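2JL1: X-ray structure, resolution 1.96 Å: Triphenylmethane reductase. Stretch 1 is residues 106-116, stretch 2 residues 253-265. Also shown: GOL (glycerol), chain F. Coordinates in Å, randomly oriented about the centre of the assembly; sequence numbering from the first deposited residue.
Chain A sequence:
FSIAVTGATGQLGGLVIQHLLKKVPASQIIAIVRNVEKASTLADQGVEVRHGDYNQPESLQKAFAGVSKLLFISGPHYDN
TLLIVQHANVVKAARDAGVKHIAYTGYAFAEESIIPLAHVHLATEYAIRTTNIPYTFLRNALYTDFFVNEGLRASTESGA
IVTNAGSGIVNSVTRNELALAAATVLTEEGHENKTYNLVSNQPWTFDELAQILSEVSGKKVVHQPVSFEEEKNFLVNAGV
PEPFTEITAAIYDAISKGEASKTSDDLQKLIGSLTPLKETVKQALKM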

# COMPACT_ATOMS: atom_id res chain seq x y z
N GLY A 106 -6.63 6.22 -9.29
CA GLY A 106 -5.61 5.16 -9.28
C GLY A 106 -5.21 4.84 -10.71
O GLY A 106 -5.20 5.71 -11.57
N TYR A 107 -4.85 3.59 -10.95
CA TYR A 107 -4.31 3.19 -12.24
C TYR A 107 -4.94 1.84 -12.57
O TYR A 107 -4.94 0.94 -11.73
N ALA A 108 -5.53 1.74 -13.76
CA ALA A 108 -6.29 0.56 -14.17
C ALA A 108 -5.38 -0.64 -14.23
O ALA A 108 -4.21 -0.55 -14.64
N PHE A 109 -5.92 -1.77 -13.81
CA PHE A 109 -5.22 -3.04 -13.84
C PHE A 109 -3.86 -3.00 -13.13
O PHE A 109 -2.92 -3.69 -13.54
N ALA A 110 -3.78 -2.21 -12.05
CA ALA A 110 -2.49 -1.97 -11.38
C ALA A 110 -1.78 -3.28 -10.96
O ALA A 110 -0.54 -3.38 -11.07
N GLU A 111 -2.55 -4.27 -10.53
CA GLU A 111 -1.96 -5.54 -10.06
C GLU A 111 -1.15 -6.26 -11.15
O GLU A 111 -0.24 -7.03 -10.85
N GLU A 112 -1.49 -6.00 -12.41
CA GLU A 112 -0.83 -6.65 -13.55
C GLU A 112 0.22 -5.77 -14.20
O GLU A 112 0.86 -6.18 -15.19
N SER A 113 0.37 -4.58 -13.66
CA SER A 113 1.22 -3.58 -14.27
C SER A 113 2.70 -3.87 -14.09
O SER A 113 3.11 -4.49 -13.11
N ILE A 114 3.50 -3.43 -15.06
CA ILE A 114 4.93 -3.56 -15.01
C ILE A 114 5.65 -2.22 -14.88
O ILE A 114 6.87 -2.16 -15.01
N ILE A 115 4.92 -1.12 -14.65
CA ILE A 115 5.56 0.16 -14.35
C ILE A 115 5.53 0.47 -12.83
O ILE A 115 4.53 0.16 -12.16
N PRO A 116 6.63 1.03 -12.27
CA PRO A 116 6.75 1.27 -10.82
C PRO A 116 5.61 2.06 -10.17
O PRO A 116 5.20 1.74 -9.05
N ASP A 253 7.87 1.26 -23.97
CA ASP A 253 8.37 -0.10 -23.78
C ASP A 253 7.34 -0.95 -23.02
O ASP A 253 7.11 -2.10 -23.36
N ALA A 254 6.70 -0.36 -22.01
CA ALA A 254 5.68 -1.08 -21.25
C ALA A 254 4.52 -1.41 -22.20
O ALA A 254 4.01 -2.52 -22.20
N ILE A 255 4.15 -0.44 -23.03
CA ILE A 255 3.11 -0.64 -24.04
C ILE A 255 3.49 -1.80 -24.98
O ILE A 255 2.65 -2.68 -25.21
N SER A 256 4.75 -1.83 -25.47
CA SER A 256 5.18 -2.94 -26.33
C SER A 256 5.06 -4.30 -25.64
O SER A 256 5.07 -5.31 -26.31
N LYS A 257 4.95 -4.30 -24.30
CA LYS A 257 4.85 -5.54 -23.50
C LYS A 257 3.43 -5.79 -22.96
O LYS A 257 3.24 -6.64 -22.07
N GLY A 258 2.45 -5.06 -23.49
CA GLY A 258 1.06 -5.31 -23.16
C GLY A 258 0.49 -4.55 -21.96
O GLY A 258 -0.61 -4.85 -21.51
N GLU A 259 1.24 -3.56 -21.47
CA GLU A 259 0.86 -2.77 -20.29
C GLU A 259 -0.53 -2.14 -20.42
O GLU A 259 -1.26 -2.04 -19.43
N ALA A 260 -0.89 -1.68 -21.61
CA ALA A 260 -2.15 -0.95 -21.77
C ALA A 260 -3.15 -1.72 -22.65
O ALA A 260 -4.04 -1.15 -23.25
N SER A 261 -3.02 -3.04 -22.66
CA SER A 261 -3.71 -3.88 -23.63
C SER A 261 -5.00 -4.50 -23.10
O SER A 261 -5.73 -5.14 -23.85
N LYS A 262 -5.27 -4.35 -21.81
CA LYS A 262 -6.52 -4.89 -21.23
C LYS A 262 -7.69 -3.90 -21.25
O LYS A 262 -7.48 -2.72 -21.08
N THR A 263 -8.92 -4.40 -21.43
CA THR A 263 -10.07 -3.50 -21.51
C THR A 263 -11.18 -3.79 -20.51
O THR A 263 -11.26 -4.87 -19.89
N SER A 264 -12.07 -2.83 -20.40
CA SER A 264 -13.22 -2.97 -19.53
C SER A 264 -14.33 -2.08 -20.12
O SER A 264 -14.03 -1.10 -20.81
N ASP A 265 -15.58 -2.43 -19.81
CA ASP A 265 -16.74 -1.61 -20.16
C ASP A 265 -17.13 -0.60 -19.07
O ASP A 265 -18.09 0.15 -19.25

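The contact between the two stretches centres on Glu259. Its CA-to-CB bond points sideways to stretch 1, yet the carboxylate ends among the residues of that stretch. The rotamer explains this. With chi1 t and chi2 p, the chain extends from the backbone and then bends, and both oxygens find donors. Glu259 OE2 accepts from Tyr107 OH at 2.4 Å, a very short bond, and from Ser113 OG at 2.6 Å. Glu259 OE1 accepts a hydrogen bond from the backbone N of Ile114 at 2.9 Å, with an almost straight N-H...O angle of 176°. Water 2 also donates to Glu259 OE1, at 2.8 Å, and to Glu112 O, at 3.0 Å, so it bridges the stretches.

Tyr107 points toward stretch 2. Its chi1 is t, and the hydroxyl reaches the carboxylate, with Glu259 OE2 near the plane of the ring at its edge. Ser113 leaves its backbone sideways, also with chi1 t. Ser113 OG gives a hydrogen bond to Glu259 and accepts one from Ile115 N at 3.2 Å. That second bond ties the serine hydroxyl to the backbone two residues on.

Beside this polar cluster lies an apolar patch over Ala254, whose CB points toward stretch 1. Ile114 starts out sideways, but chi1 p and chi2 t bring its end nearer. Ile114 CD1 lies 3.8 Å from Lys257 CB, and Ile114 CG1 lies 4.2 Å from Ala254 CB. Ile115 points toward stretch 2 with chi1 p and chi2 at 138°, between wells. Ile115 CG2 meets Ala254 CB at 3.6 Å, and Ile115 CG1 lies 3.7 Å from Glu259 OE2. Lys257 has chi1 m and is t beyond that. This extended form carries Lys257 NZ back to Asp253 OD1, where they form a salt bridge at 2.8 Å within stretch 2.

Phe109 and Lys262 make the other large contact. Both point toward the opposite stretch, and both have chi1 m. Lys262 CB sits over one face of the Phe109 ring, 3.9 Å from the centroid, in a CH-pi contact. The lysine continues past the ring, with Lys262 CE 3.6 Å from Phe109 CD1. Its chi3 is p, a bend between the extended chi2 and chi4. Lys262 NZ then meets Glu112 OE1 at 2.8 Å in a hydrogen-bonded salt bridge. Glu112 points toward stretch 2, with chi1 m and chi2 p. Phe109 CZ also approaches Thr263 O at 3.7 Å and Ser264 CB at 4.2 Å. The Thr263 side chain itself points away. Ser264, chi1 t, uses its hydroxyl to cap a backbone N just past the stretch.

A glycerol, probably from the crystallisation liquor, lies between the stretches. Glycerol O2 makes a weak hydrogen bond to Glu259 O at 3.4 Å. Glycerol C1 lies 3.7 Å from Ala260 CB. Water 1 donates to glycerol O3 at 2.5 Å. Its other proton can reach Phe109 O at 3.3 Å or Glu259 O at 3.4 Å, both measured from the water O and both weak.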

# COMPACT_ATOMS: atom_id res chain seq x y z
CB TYR A 107 -2.78 3.15 -12.16
CG TYR A 107 -2.07 2.74 -13.43
CD1 TYR A 107 -2.25 3.46 -14.62
CD2 TYR A 107 -1.20 1.65 -13.44
CE1 TYR A 107 -1.59 3.10 -15.81
CE2 TYR A 107 -0.52 1.27 -14.63
CZ TYR A 107 -0.73 2.01 -15.81
OH TYR A 107 -0.09 1.66 -16.99
CB ALA A 108 -6.94 0.79 -15.53
CB PHE A 109 -5.12 -3.56 -15.27
CG PHE A 109 -6.46 -3.65 -15.95
CD1 PHE A 109 -7.42 -4.56 -15.52
CD2 PHE A 109 -6.77 -2.79 -16.98
CE1 PHE A 109 -8.68 -4.63 -16.14
CE2 PHE A 109 -8.01 -2.85 -17.61
CZ PHE A 109 -8.97 -3.78 -17.18
CB ALA A 110 -2.68 -1.05 -10.17
CB GLU A 111 -3.05 -6.48 -9.57
CG GLU A 111 -3.75 -6.02 -8.32
CD GLU A 111 -5.00 -5.18 -8.61
OE1 GLU A 111 -5.23 -4.76 -9.77
OE2 GLU A 111 -5.75 -4.96 -7.65
CB GLU A 112 -1.87 -7.07 -14.59
CG GLU A 112 -2.65 -8.29 -14.13
CD GLU A 112 -3.83 -7.94 -13.25
OE1 GLU A 112 -4.47 -6.87 -13.46
OE2 GLU A 112 -4.15 -8.74 -12.35
CB SER A 113 0.88 -2.20 -13.72
OG SER A 113 1.77 -1.24 -14.25
CB ILE A 114 5.48 -4.38 -16.24
CG1 ILE A 114 5.42 -3.54 -17.54
CG2 ILE A 114 4.74 -5.73 -16.39
CD1 ILE A 114 6.05 -4.25 -18.78
CB ILE A 115 4.97 1.30 -15.16
CG1 ILE A 115 3.55 1.59 -14.72
CG2 ILE A 115 5.01 0.96 -16.68
CD1 ILE A 115 3.23 3.06 -14.63
CB PRO A 116 8.09 2.01 -10.71
CG PRO A 116 8.89 1.48 -11.86
CD PRO A 116 7.88 1.40 -12.98
CB ASP A 253 9.74 -0.07 -23.05
CG ASP A 253 10.34 -1.46 -22.88
OD1 ASP A 253 10.33 -1.97 -21.74
OD2 ASP A 253 10.78 -2.05 -23.87
CB ALA A 254 5.19 -0.21 -20.05
CB ILE A 255 2.76 0.68 -24.79
CG1 ILE A 255 2.00 1.65 -23.87
CG2 ILE A 255 1.89 0.39 -26.07
CD1 ILE A 255 1.93 3.08 -24.46
CB SER A 256 6.62 -2.78 -26.79
OG SER A 256 7.52 -3.10 -25.74
CB LYS A 257 5.86 -5.49 -22.34
CG LYS A 257 7.32 -5.65 -22.82
CD LYS A 257 8.35 -5.20 -21.79
CE LYS A 257 9.77 -5.38 -22.32
NZ LYS A 257 10.72 -4.72 -21.35
CB GLU A 259 1.92 -1.68 -20.03
CG GLU A 259 1.55 -0.61 -18.98
CD GLU A 259 1.63 -1.12 -17.56
OE1 GLU A 259 2.19 -2.23 -17.32
OE2 GLU A 259 1.10 -0.43 -16.68
CB ALA A 260 -1.87 0.47 -22.29
CB SER A 261 -2.78 -5.01 -24.06
OG SER A 261 -2.50 -5.89 -22.98
CB LYS A 262 -6.29 -5.38 -19.80
CG LYS A 262 -5.53 -6.67 -19.72
CD LYS A 262 -4.91 -6.88 -18.36
CE LYS A 262 -5.91 -7.33 -17.31
NZ LYS A 262 -5.17 -7.64 -16.04
CB THR A 263 -10.71 -3.43 -22.96
OG1 THR A 263 -11.41 -4.64 -23.23
CG2 THR A 263 -9.68 -3.18 -24.07
CB SER A 264 -12.89 -2.47 -18.12
OG SER A 264 -14.06 -2.40 -17.31
CB ASP A 265 -17.96 -2.49 -20.46
CG ASP A 265 -17.76 -3.36 -21.69
OD1 ASP A 265 -16.90 -3.03 -22.55
OD2 ASP A 265 -18.48 -4.38 -21.78
C1 GOL F . -2.90 1.33 -18.87
O1 GOL F . -3.77 2.33 -19.40
C2 GOL F . -3.61 0.46 -17.82
O2 GOL F . -4.18 -0.68 -18.40
C3 GOL F . -2.59 -0.04 -16.79
O3 GOL F . -2.62 -1.43 -16.55
O HOH W 1 -1.43 -3.65 -16.49
O HOH W 2 1.67 -4.90 -17.75